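Long-range contacts in 3-hydroxyacyl-CoA dehydrogenase (Burkholderia thailandensis, PDB 4XGN), which probably oxidises 3-hydroxyacyl-CoA to 3-ketoacyl-CoA with NAD as hydride acceptor, as a member of the short-chain dehydrogenase family: residues V41-N46 with V62-A67; D71-V76 with I127-A132; A92-A97 with I116-I121. One frame throughout, in Å; residues are numbered along the deposited sequence.

Contacts 1 and 3 both touch NAD and approach its adenine from different parts of the chain, with centres 14 Å apart. They meet directly: V66 CG1 of contact 1 packs on A92 CB of contact 3 at 3.8 Å. Contact 2 adjoins contact 1, centres 11 Å apart, and is coupled to it through D71, whose OD2 stands 2.8 Å from D65 N, a probable hydrogen bond. Contacts 2 and 3 share helix 109-135 but remain separate, about 7 Å apart at their nearest atoms. The side chain of A72 in contact 2 is about 10 Å from NAD, so this helix packing takes no direct part in binding the cofactor.

Contact 1: V41-N46 with V62-A67; sequences VLADLN and VRCDVA. With NAD (nicotinamide-adenine-dinucleotide), chain I.
L45 serves two flat groups with its two methyls. CD2 sits over one face of the R63 guanidinium, 3.8 Å above the plane and offset toward its rim, while CD1 lies on one face of the adenine of NAD, 3.5 Å from C5A. V66 CG2 approaches the opposite face near the rim, 3.6 Å from N1A, so the ring is flanked on both sides. A water in the guanidinium plane meets R63 NE at the edge and donates to L45 O; R63 NH1 makes a salt bridge with D71. At the adenine edge, N6A donates to D65 OD1. Beside it the base nitrogen N1A accepts from V66 N at 3.1 Å (N-H...N 171°).

These loops follow two parallel strands of a Rossmann beta-alpha-beta unit: strand 39-44, helix 47-57, strand 60-63. V62 N reaches L42 O at 3.0 Å and C64 N reaches D44 O; D44 N to V62 O, at 3.5 Å, is weak. A43, which pairs with V62 as a parallel bridge, puts CB against C64 CB just past the strand. D44 ends its strand with CG anti to the backbone N (chi1 -157°), and its carboxylate accepts from both adenosine ribose hydroxyls, O2B to OD1 at 2.6 Å and O3B to OD2 at 2.7 Å. An acid placed here is a hallmark of NAD- rather than NADP-binding Rossmann enzymes, consistent with the bound NAD. N46 N holds OD1 in an Asx turn.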
loop_
_atom_site.group_PDB
_atom_site.type_symbol
_atom_site.label_atom_id
_atom_site.label_comp_id
_atom_site.label_asym_id
_atom_site.label_seq_id
_atom_site.Cartn_x
_atom_site.Cartn_y
_atom_site.Cartn_z
ATOM N N VAL A 41 15.470 6.868 -29.273
ATOM C CA VAL A 41 16.250 8.019 -28.924
ATOM C C VAL A 41 16.739 7.823 -27.504
ATOM O O VAL A 41 15.901 7.628 -26.593
ATOM C CB VAL A 41 15.416 9.314 -28.976
ATOM C CG1 VAL A 41 16.255 10.531 -28.521
ATOM C CG2 VAL A 41 14.859 9.510 -30.391
ATOM N N LEU A 42 18.068 7.886 -27.322
ATOM C CA LEU A 42 18.691 7.751 -26.026
ATOM C C LEU A 42 19.042 9.107 -25.526
ATOM O O LEU A 42 19.775 9.840 -26.173
ATOM C CB LEU A 42 19.938 6.870 -26.095
ATOM C CG LEU A 42 19.780 5.576 -26.889
ATOM C CD1 LEU A 42 21.099 4.791 -26.925
ATOM C CD2 LEU A 42 18.699 4.747 -26.263
ATOM N N ALA A 43 18.555 9.419 -24.320
ATOM C CA ALA A 43 18.803 10.701 -23.648
ATOM C C ALA A 43 19.618 10.443 -22.369
ATOM O O ALA A 43 19.190 9.713 -21.496
ATOM C CB ALA A 43 17.474 11.374 -23.353
ATOM N N ASP A 44 20.837 10.957 -22.287
ATOM C CA ASP A 44 21.704 10.650 -21.183
ATOM C C ASP A 44 22.753 11.723 -21.062
ATOM O O ASP A 44 23.006 12.448 -22.028
ATOM C CB ASP A 44 22.379 9.283 -21.447
ATOM C CG ASP A 44 22.871 8.584 -20.186
ATOM O OD1 ASP A 44 23.833 9.067 -19.536
ATOM O OD2 ASP A 44 22.300 7.485 -19.864
ATOM N N LEU A 45 23.406 11.783 -19.892
ATOM C CA LEU A 45 24.618 12.593 -19.747
ATOM C C LEU A 45 25.858 12.027 -20.466
ATOM O O LEU A 45 26.801 12.786 -20.814
ATOM C CB LEU A 45 24.949 12.764 -18.265
ATOM C CG LEU A 45 23.834 13.313 -17.388
ATOM C CD1 LEU A 45 24.279 13.233 -15.929
ATOM C CD2 LEU A 45 23.498 14.746 -17.805
ATOM N N ASN A 46 25.879 10.699 -20.665
ATOM C CA ASN A 46 27.090 10.017 -21.069
ATOM C C ASN A 46 27.187 10.098 -22.593
ATOM O O ASN A 46 26.553 9.305 -23.284
ATOM C CB ASN A 46 27.070 8.559 -20.632
ATOM C CG ASN A 46 28.386 7.862 -20.835
ATOM O OD1 ASN A 46 29.152 8.195 -21.733
ATOM N ND2 ASN A 46 28.626 6.820 -20.037
ATOM N N VAL A 62 20.873 12.021 -27.843
ATOM C CA VAL A 62 20.844 13.435 -27.469
ATOM C C VAL A 62 21.426 13.568 -26.061
ATOM O O VAL A 62 20.934 12.943 -25.121
ATOM C CB VAL A 62 19.403 13.942 -27.464
ATOM C CG1 VAL A 62 19.303 15.398 -27.029
ATOM C CG2 VAL A 62 18.740 13.650 -28.782
ATOM N N ARG A 63 22.481 14.381 -25.911
ATOM C CA ARG A 63 22.973 14.734 -24.565
ATOM C C ARG A 63 21.871 15.491 -23.842
ATOM O O ARG A 63 21.442 16.560 -24.279
ATOM C CB ARG A 63 24.231 15.566 -24.637
ATOM C CG ARG A 63 24.908 15.758 -23.294
ATOM C CD ARG A 63 24.291 16.786 -22.389
ATOM N NE ARG A 63 25.045 16.960 -21.140
ATOM C CZ ARG A 63 24.654 17.736 -20.139
ATOM N NH1 ARG A 63 23.567 18.496 -20.247
ATOM N NH2 ARG A 63 25.389 17.808 -19.051
ATOM N N CYS A 64 21.385 14.896 -22.756
ATOM C CA CYS A 64 20.194 15.384 -22.086
ATOM C C CYS A 64 20.305 15.202 -20.591
ATOM O O CYS A 64 20.410 14.084 -20.088
ATOM C CB CYS A 64 18.963 14.717 -22.696
ATOM S SG CYS A 64 17.418 14.987 -21.766
ATOM N N ASP A 65 20.386 16.318 -19.880
ATOM C CA ASP A 65 20.232 16.320 -18.432
ATOM C C ASP A 65 18.776 16.455 -18.194
ATOM O O ASP A 65 18.187 17.482 -18.506
ATOM C CB ASP A 65 20.993 17.478 -17.810
ATOM C CG ASP A 65 20.979 17.475 -16.283
ATOM O OD1 ASP A 65 20.038 16.889 -15.654
ATOM O OD2 ASP A 65 21.935 18.122 -15.728
ATOM N N VAL A 66 18.176 15.408 -17.652
ATOM C CA VAL A 66 16.732 15.384 -17.486
ATOM C C VAL A 66 16.177 16.485 -16.577
ATOM O O VAL A 66 14.984 16.769 -16.645
ATOM C CB VAL A 66 16.215 13.998 -16.947
ATOM C CG1 VAL A 66 16.481 12.890 -17.949
ATOM C CG2 VAL A 66 16.793 13.684 -15.589
ATOM N N ALA A 67 17.020 17.119 -15.780
ATOM C CA ALA A 67 16.596 18.241 -14.957
ATOM C C ALA A 67 16.462 19.560 -15.690
ATOM O O ALA A 67 15.971 20.525 -15.102
ATOM C CB ALA A 67 17.485 18.406 -13.732
HETATM P PA NAD I . 22.965 3.168 -14.451
HETATM O O1A NAD I . 23.833 4.010 -13.586
HETATM O O2A NAD I . 23.599 2.009 -15.155
HETATM O O5B NAD I . 22.199 4.062 -15.540
HETATM C C5B NAD I . 21.665 5.326 -15.208
HETATM C C4B NAD I . 21.837 6.270 -16.410
HETATM O O4B NAD I . 21.315 7.414 -15.962
HETATM C C3B NAD I . 23.333 6.558 -16.703
HETATM O O3B NAD I . 23.735 6.235 -17.993
HETATM C C2B NAD I . 23.380 8.050 -16.325
HETATM O O2B NAD I . 24.495 8.725 -17.013
HETATM C C1B NAD I . 22.159 8.531 -16.545
HETATM N N9A NAD I . 21.877 9.714 -15.792
HETATM C C8A NAD I . 22.175 10.013 -14.488
HETATM N N7A NAD I . 21.779 11.297 -14.206
HETATM C C5A NAD I . 21.228 11.732 -15.331
HETATM C C6A NAD I . 20.644 12.935 -15.630
HETATM N N6A NAD I . 20.523 14.099 -14.812
HETATM N N1A NAD I . 20.146 13.127 -16.861
HETATM C C2A NAD I . 20.210 12.152 -17.819
HETATM N N3A NAD I . 20.773 10.943 -17.523
HETATM C C4A NAD I . 21.286 10.783 -16.284
HETATM O O3 NAD I . 21.898 2.636 -13.374
HETATM P PN NAD I . 20.575 1.747 -13.714
HETATM O O1N NAD I . 20.638 0.578 -12.788
HETATM O O2N NAD I . 20.390 1.385 -15.179
HETATM O O5D NAD I . 19.377 2.727 -13.236
HETATM C C5D NAD I . 18.210 2.947 -14.025
HETATM C C4D NAD I . 17.037 3.339 -13.211
HETATM O O4D NAD I . 16.720 2.238 -12.466
HETATM C C3D NAD I . 17.361 4.471 -12.204
HETATM O O3D NAD I . 16.307 5.318 -12.047
HETATM C C2D NAD I . 17.625 3.620 -10.929
HETATM O O2D NAD I . 17.515 4.462 -9.692
HETATM C C1D NAD I . 16.698 2.687 -10.979
HETATM N N1N NAD I . 16.884 1.460 -10.213
HETATM C C2N NAD I . 17.999 0.662 -10.320
HETATM C C3N NAD I . 18.147 -0.502 -9.576
HETATM C C7N NAD I . 19.368 -1.369 -9.629
HETATM O O7N NAD I . 19.520 -2.222 -8.785
HETATM N N7N NAD I . 20.314 -1.223 -10.677
HETATM C C4N NAD I . 17.097 -0.869 -8.707
HETATM C C5N NAD I . 15.967 -0.095 -8.626
HETATM C C6N NAD I . 15.855 1.056 -9.376
HETATM O O HOH W 1 27.341 15.473 -20.713
#

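Contact 2: D71-V76 with I127-A132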
loop_
_atom_site.group_PDB
_atom_site.type_symbol
_atom_site.label_atom_id
_atom_site.label_comp_id
_atom_site.label_asym_id
_atom_site.label_seq_id
_atom_site.Cartn_x
_atom_site.Cartn_y
_atom_site.Cartn_z
ATOM N N ASP A 71 16.933 20.547 -22.382
ATOM C CA ASP A 71 17.373 19.210 -22.726
ATOM C C ASP A 71 16.202 18.284 -22.977
ATOM O O ASP A 71 16.232 17.470 -23.912
ATOM C CB ASP A 71 18.290 18.650 -21.666
ATOM C CG ASP A 71 19.655 19.365 -21.620
ATOM O OD1 ASP A 71 19.826 20.409 -22.312
ATOM O OD2 ASP A 71 20.575 18.915 -20.913
ATOM N N ALA A 72 15.194 18.373 -22.115
ATOM C CA ALA A 72 13.961 17.612 -22.352
ATOM C C ALA A 72 13.394 17.953 -23.709
ATOM O O ALA A 72 12.980 17.056 -24.473
ATOM C CB ALA A 72 12.907 17.852 -21.228
ATOM N N GLN A 73 13.339 19.244 -24.010
ATOM C CA GLN A 73 12.776 19.703 -25.291
ATOM C C GLN A 73 13.550 19.164 -26.471
ATOM O O GLN A 73 12.958 18.698 -27.442
ATOM C CB GLN A 73 12.676 21.231 -25.340
ATOM C CG GLN A 73 11.643 21.794 -24.367
ATOM C CD GLN A 73 11.705 23.304 -24.201
ATOM O OE1 GLN A 73 12.759 23.954 -24.375
ATOM N NE2 GLN A 73 10.585 23.875 -23.818
ATOM N N ALA A 74 14.876 19.198 -26.388
ATOM C CA ALA A 74 15.714 18.662 -27.467
ATOM C C ALA A 74 15.515 17.176 -27.663
ATOM O O ALA A 74 15.392 16.728 -28.818
ATOM C CB ALA A 74 17.196 18.984 -27.201
ATOM N N ALA A 75 15.368 16.434 -26.554
ATOM C CA ALA A 75 15.276 14.991 -26.630
ATOM C C ALA A 75 13.939 14.636 -27.243
ATOM O O ALA A 75 13.878 13.789 -28.137
ATOM C CB ALA A 75 15.452 14.325 -25.262
ATOM N N VAL A 76 12.875 15.316 -26.806
ATOM C CA VAL A 76 11.554 15.078 -27.415
ATOM C C VAL A 76 11.497 15.490 -28.888
ATOM O O VAL A 76 10.851 14.777 -29.686
ATOM C CB VAL A 76 10.414 15.693 -26.569
ATOM C CG1 VAL A 76 9.054 15.570 -27.244
ATOM C CG2 VAL A 76 10.424 15.034 -25.231
ATOM N N ILE A 127 8.394 13.710 -18.530
ATOM C CA ILE A 127 6.984 13.347 -18.754
ATOM C C ILE A 127 6.178 14.497 -19.349
ATOM O O ILE A 127 5.453 14.298 -20.313
ATOM C CB ILE A 127 6.323 12.847 -17.440
ATOM C CG1 ILE A 127 6.910 11.473 -17.013
ATOM C CG2 ILE A 127 4.794 12.834 -17.524
ATOM C CD1 ILE A 127 6.468 11.006 -15.646
ATOM N N ARG A 128 6.320 15.693 -18.812
ATOM C CA ARG A 128 5.442 16.765 -19.218
ATOM C C ARG A 128 5.717 17.148 -20.678
ATOM O O ARG A 128 4.782 17.437 -21.418
ATOM C CB ARG A 128 5.596 17.949 -18.250
ATOM C CG ARG A 128 6.889 18.731 -18.399
ATOM C CD ARG A 128 7.229 19.669 -17.245
ATOM N NE ARG A 128 8.469 20.304 -17.670
ATOM C CZ ARG A 128 8.545 21.395 -18.442
ATOM N NH1 ARG A 128 7.491 22.162 -18.684
ATOM N NH2 ARG A 128 9.722 21.742 -18.950
ATOM N N VAL A 129 6.990 17.113 -21.078
ATOM C CA VAL A 129 7.368 17.498 -22.411
ATOM C C VAL A 129 7.000 16.400 -23.422
ATOM O O VAL A 129 6.415 16.673 -24.516
ATOM C CB VAL A 129 8.863 17.903 -22.483
ATOM C CG1 VAL A 129 9.239 18.293 -23.909
ATOM C CG2 VAL A 129 9.161 19.088 -21.554
ATOM N N ALA A 130 7.355 15.156 -23.086
ATOM C CA ALA A 130 6.947 14.023 -23.908
ATOM C C ALA A 130 5.423 13.866 -24.026
ATOM O O ALA A 130 4.924 13.569 -25.110
ATOM C CB ALA A 130 7.577 12.737 -23.415
ATOM N N ALA A 131 4.690 14.091 -22.933
ATOM C CA ALA A 131 3.242 13.994 -22.963
ATOM C C ALA A 131 2.614 15.051 -23.874
ATOM O O ALA A 131 1.665 14.767 -24.597
ATOM C CB ALA A 131 2.681 14.106 -21.541
ATOM N N ALA A 132 3.143 16.262 -23.822
ATOM C CA ALA A 132 2.627 17.320 -24.674
ATOM C C ALA A 132 2.810 16.904 -26.155
ATOM O O ALA A 132 1.921 17.133 -26.969
ATOM C CB ALA A 132 3.334 18.611 -24.404
#
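V129 and V76 cross obliquely, and this pair makes the closest side-chain contact between helices 71-76 and 127-132, V129 CG1 to V76 CG2 at 3.7 Å. In V129, CG1 is anti to the backbone N (chi1 179°), which turns its two methyls to different neighbours: CG1 goes to V76 and, at 4.1 Å, to Q73 CA, while CG2 reaches A72 CB at 4.0 Å. V129 thus wedges among three residues of the opposing helix. V76 replies with CG2, which also rests 3.7 Å from A130 N and 4.1 Å from A130 CB, so it lies against backbone as well as side chain.

Apart from Q73, whose aliphatic part flanks V129, the touching residues are alanine and valine. The local axes come within 9.2 Å, and their N-to-C directions differ by 35°. Within its own helix, V129 CG2 also lies over a face of the R128 guanidinium, whose NH2 forms a salt bridge with E69, at the start of helix 69-82, a charged tie beside the apolar contact.

Both helices pack on the Rossmann sheet: A75 O touches V41 of strand 39-44, A130 touches L88 of strand 85-90, and I127 touches I148 of strand 146-151. I127 also meets M176 of helix 164-184, and R128 NH1 donates to H107 O of the second subunit.

Contact 3: A92-A97 with I116-I121. With NAD (nicotinamide-adenine-dinucleotide), chain I.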
loop_
_atom_site.group_PDB
_atom_site.type_symbol
_atom_site.label_atom_id
_atom_site.label_comp_id
_atom_site.label_asym_id
_atom_site.label_seq_id
_atom_site.Cartn_x
_atom_site.Cartn_y
_atom_site.Cartn_z
ATOM N N ALA A 92 16.856 7.495 -16.243
ATOM C CA ALA A 92 17.867 8.350 -15.659
ATOM C C ALA A 92 17.670 8.461 -14.136
ATOM O O ALA A 92 16.596 8.776 -13.684
ATOM C CB ALA A 92 17.797 9.733 -16.246
ATOM N N GLY A 93 18.713 8.156 -13.390
ATOM C CA GLY A 93 18.635 8.214 -11.945
ATOM C C GLY A 93 19.990 8.007 -11.329
ATOM O O GLY A 93 20.900 7.502 -11.998
ATOM N N ILE A 94 20.116 8.443 -10.060
ATOM C CA ILE A 94 21.287 8.264 -9.242
ATOM C C ILE A 94 20.804 7.743 -7.878
ATOM O O ILE A 94 19.653 7.979 -7.498
ATOM C CB ILE A 94 22.101 9.565 -9.038
ATOM C CG1 ILE A 94 21.205 10.711 -8.581
ATOM C CG2 ILE A 94 22.781 9.965 -10.336
ATOM C CD1 ILE A 94 21.937 11.969 -8.196
ATOM N N ALA A 95 21.692 7.017 -7.179
ATOM C CA ALA A 95 21.346 6.395 -5.882
ATOM C C ALA A 95 22.461 6.597 -4.849
ATOM O O ALA A 95 23.076 5.648 -4.391
ATOM C CB ALA A 95 21.035 4.930 -6.055
ATOM N N PRO A 96 22.703 7.833 -4.450
ATOM C CA PRO A 96 23.691 8.036 -3.380
ATOM C C PRO A 96 23.159 7.564 -2.014
ATOM O O PRO A 96 22.004 7.177 -1.914
ATOM C CB PRO A 96 23.993 9.545 -3.441
ATOM C CG PRO A 96 22.840 10.158 -4.147
ATOM C CD PRO A 96 22.111 9.102 -4.931
ATOM N N ALA A 97 24.049 7.414 -1.046
ATOM C CA ALA A 97 23.649 6.981 0.273
ATOM C C ALA A 97 24.224 7.963 1.299
ATOM O O ALA A 97 25.384 8.376 1.209
ATOM C CB ALA A 97 24.174 5.591 0.547
ATOM N N ILE A 116 16.706 14.193 -5.450
ATOM C CA ILE A 116 15.333 14.562 -5.774
ATOM C C ILE A 116 15.259 15.231 -7.157
ATOM O O ILE A 116 14.329 14.959 -7.934
ATOM C CB ILE A 116 14.708 15.436 -4.660
ATOM C CG1 ILE A 116 14.022 14.548 -3.638
ATOM C CG2 ILE A 116 13.669 16.414 -5.196
ATOM C CD1 ILE A 116 14.898 13.553 -2.892
ATOM N N THR A 117 16.220 16.092 -7.445
ATOM C CA THR A 117 16.226 16.812 -8.725
ATOM C C THR A 117 16.406 15.905 -9.936
ATOM O O THR A 117 15.646 16.007 -10.917
ATOM C CB THR A 117 17.209 17.995 -8.708
ATOM O OG1 THR A 117 16.769 18.901 -7.697
ATOM C CG2 THR A 117 17.248 18.667 -10.059
ATOM N N VAL A 118 17.347 14.975 -9.860
ATOM C CA VAL A 118 17.520 14.064 -10.957
ATOM C C VAL A 118 16.389 13.077 -11.072
ATOM O O VAL A 118 15.834 12.887 -12.149
ATOM C CB VAL A 118 18.852 13.323 -10.870
ATOM C CG1 VAL A 118 18.993 12.287 -11.957
ATOM C CG2 VAL A 118 19.992 14.328 -10.950
ATOM N N ASN A 119 16.051 12.424 -9.949
ATOM C CA ASN A 119 15.180 11.273 -9.996
ATOM C C ASN A 119 13.723 11.623 -10.121
ATOM O O ASN A 119 12.985 10.895 -10.767
ATOM C CB ASN A 119 15.380 10.432 -8.736
ATOM C CG ASN A 119 16.735 9.743 -8.668
ATOM O OD1 ASN A 119 17.572 9.853 -9.581
ATOM N ND2 ASN A 119 16.940 8.983 -7.607
ATOM N N LEU A 120 13.298 12.702 -9.466
ATOM C CA LEU A 120 11.901 13.030 -9.376
ATOM C C LEU A 120 11.567 14.201 -10.281
ATOM O O LEU A 120 10.737 14.065 -11.170
ATOM C CB LEU A 120 11.508 13.259 -7.897
ATOM C CG LEU A 120 10.059 13.671 -7.628
ATOM C CD1 LEU A 120 9.040 12.748 -8.288
ATOM C CD2 LEU A 120 9.816 13.788 -6.144
ATOM N N ILE A 121 12.195 15.353 -10.051
ATOM C CA ILE A 121 11.936 16.529 -10.877
ATOM C C ILE A 121 12.279 16.176 -12.335
ATOM O O ILE A 121 11.515 16.519 -13.250
ATOM C CB ILE A 121 12.677 17.772 -10.366
ATOM C CG1 ILE A 121 12.149 18.121 -8.961
ATOM C CG2 ILE A 121 12.504 18.926 -11.359
ATOM C CD1 ILE A 121 12.873 19.267 -8.313
HETATM P PA NAD I . 22.965 3.168 -14.451
HETATM O O1A NAD I . 23.833 4.010 -13.586
HETATM O O2A NAD I . 23.599 2.009 -15.155
HETATM O O5B NAD I . 22.199 4.062 -15.540
HETATM C C5B NAD I . 21.665 5.326 -15.208
HETATM C C4B NAD I . 21.837 6.270 -16.410
HETATM O O4B NAD I . 21.315 7.414 -15.962
HETATM C C3B NAD I . 23.333 6.558 -16.703
HETATM O O3B NAD I . 23.735 6.235 -17.993
HETATM C C2B NAD I . 23.380 8.050 -16.325
HETATM O O2B NAD I . 24.495 8.725 -17.013
HETATM C C1B NAD I . 22.159 8.531 -16.545
HETATM N N9A NAD I . 21.877 9.714 -15.792
HETATM C C8A NAD I . 22.175 10.013 -14.488
HETATM N N7A NAD I . 21.779 11.297 -14.206
HETATM C C5A NAD I . 21.228 11.732 -15.331
HETATM C C6A NAD I . 20.644 12.935 -15.630
HETATM N N6A NAD I . 20.523 14.099 -14.812
HETATM N N1A NAD I . 20.146 13.127 -16.861
HETATM C C2A NAD I . 20.210 12.152 -17.819
HETATM N N3A NAD I . 20.773 10.943 -17.523
HETATM C C4A NAD I . 21.286 10.783 -16.284
HETATM O O3 NAD I . 21.898 2.636 -13.374
HETATM P PN NAD I . 20.575 1.747 -13.714
HETATM O O1N NAD I . 20.638 0.578 -12.788
HETATM O O2N NAD I . 20.390 1.385 -15.179
HETATM O O5D NAD I . 19.377 2.727 -13.236
HETATM C C5D NAD I . 18.210 2.947 -14.025
HETATM C C4D NAD I . 17.037 3.339 -13.211
HETATM O O4D NAD I . 16.720 2.238 -12.466
HETATM C C3D NAD I . 17.361 4.471 -12.204
HETATM O O3D NAD I . 16.307 5.318 -12.047
HETATM C C2D NAD I . 17.625 3.620 -10.929
HETATM O O2D NAD I . 17.515 4.462 -9.692
HETATM C C1D NAD I . 16.698 2.687 -10.979
HETATM N N1N NAD I . 16.884 1.460 -10.213
HETATM C C2N NAD I . 17.999 0.662 -10.320
HETATM C C3N NAD I . 18.147 -0.502 -9.576
HETATM C C7N NAD I . 19.368 -1.369 -9.629
HETATM O O7N NAD I . 19.520 -2.222 -8.785
HETATM N N7N NAD I . 20.314 -1.223 -10.677
HETATM C C4N NAD I . 17.097 -0.869 -8.707
HETATM C C5N NAD I . 15.967 -0.095 -8.626
HETATM C C6N NAD I . 15.855 1.056 -9.376
HETATM O O HOH W 2 14.771 10.870 -13.933
#
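V118 is where helix segment 116-121 first meets 92-97: its CG2 lies 4.1 Å from I94 CD1, the two side chains crossing at about a right angle. CG1, anti to the backbone N (chi1 176°), points instead to the adenine, 3.7 Å from N6A of NAD. On the same face of that ring, A92 CB packs 3.5 Å from N3A, and a water donating to both A92 O and V118 O bridges the segments.

N119 follows and grips I94 by both ends of its amide. OD1 accepts from I94 N on an in-plane lone pair at 2.9 Å, and ND2 donates to I94 O, also at 2.9 Å. Two such bonds fix the rotation of the amide. G93, the last residue of an NCAG sequence matching the family's NNAG motif, passes between N119 and the nicotinamide ribose, with CA 3.1 Å from OD1 and 3.7 Å from O3D of NAD. N119 touches Y166 and K170, consistent with the Asn of the short-chain dehydrogenase Asn-Ser-Tyr-Lys tetrad.

At L120 and I121 the helix widens, since both nitrogens donate to I116 O, a pi-type turn.

The loop follows strand 85-90, with A92 just past its end. S169 OG of helix 164-184 bonds N119 ND2, while L120 packs on L120 of the second subunit.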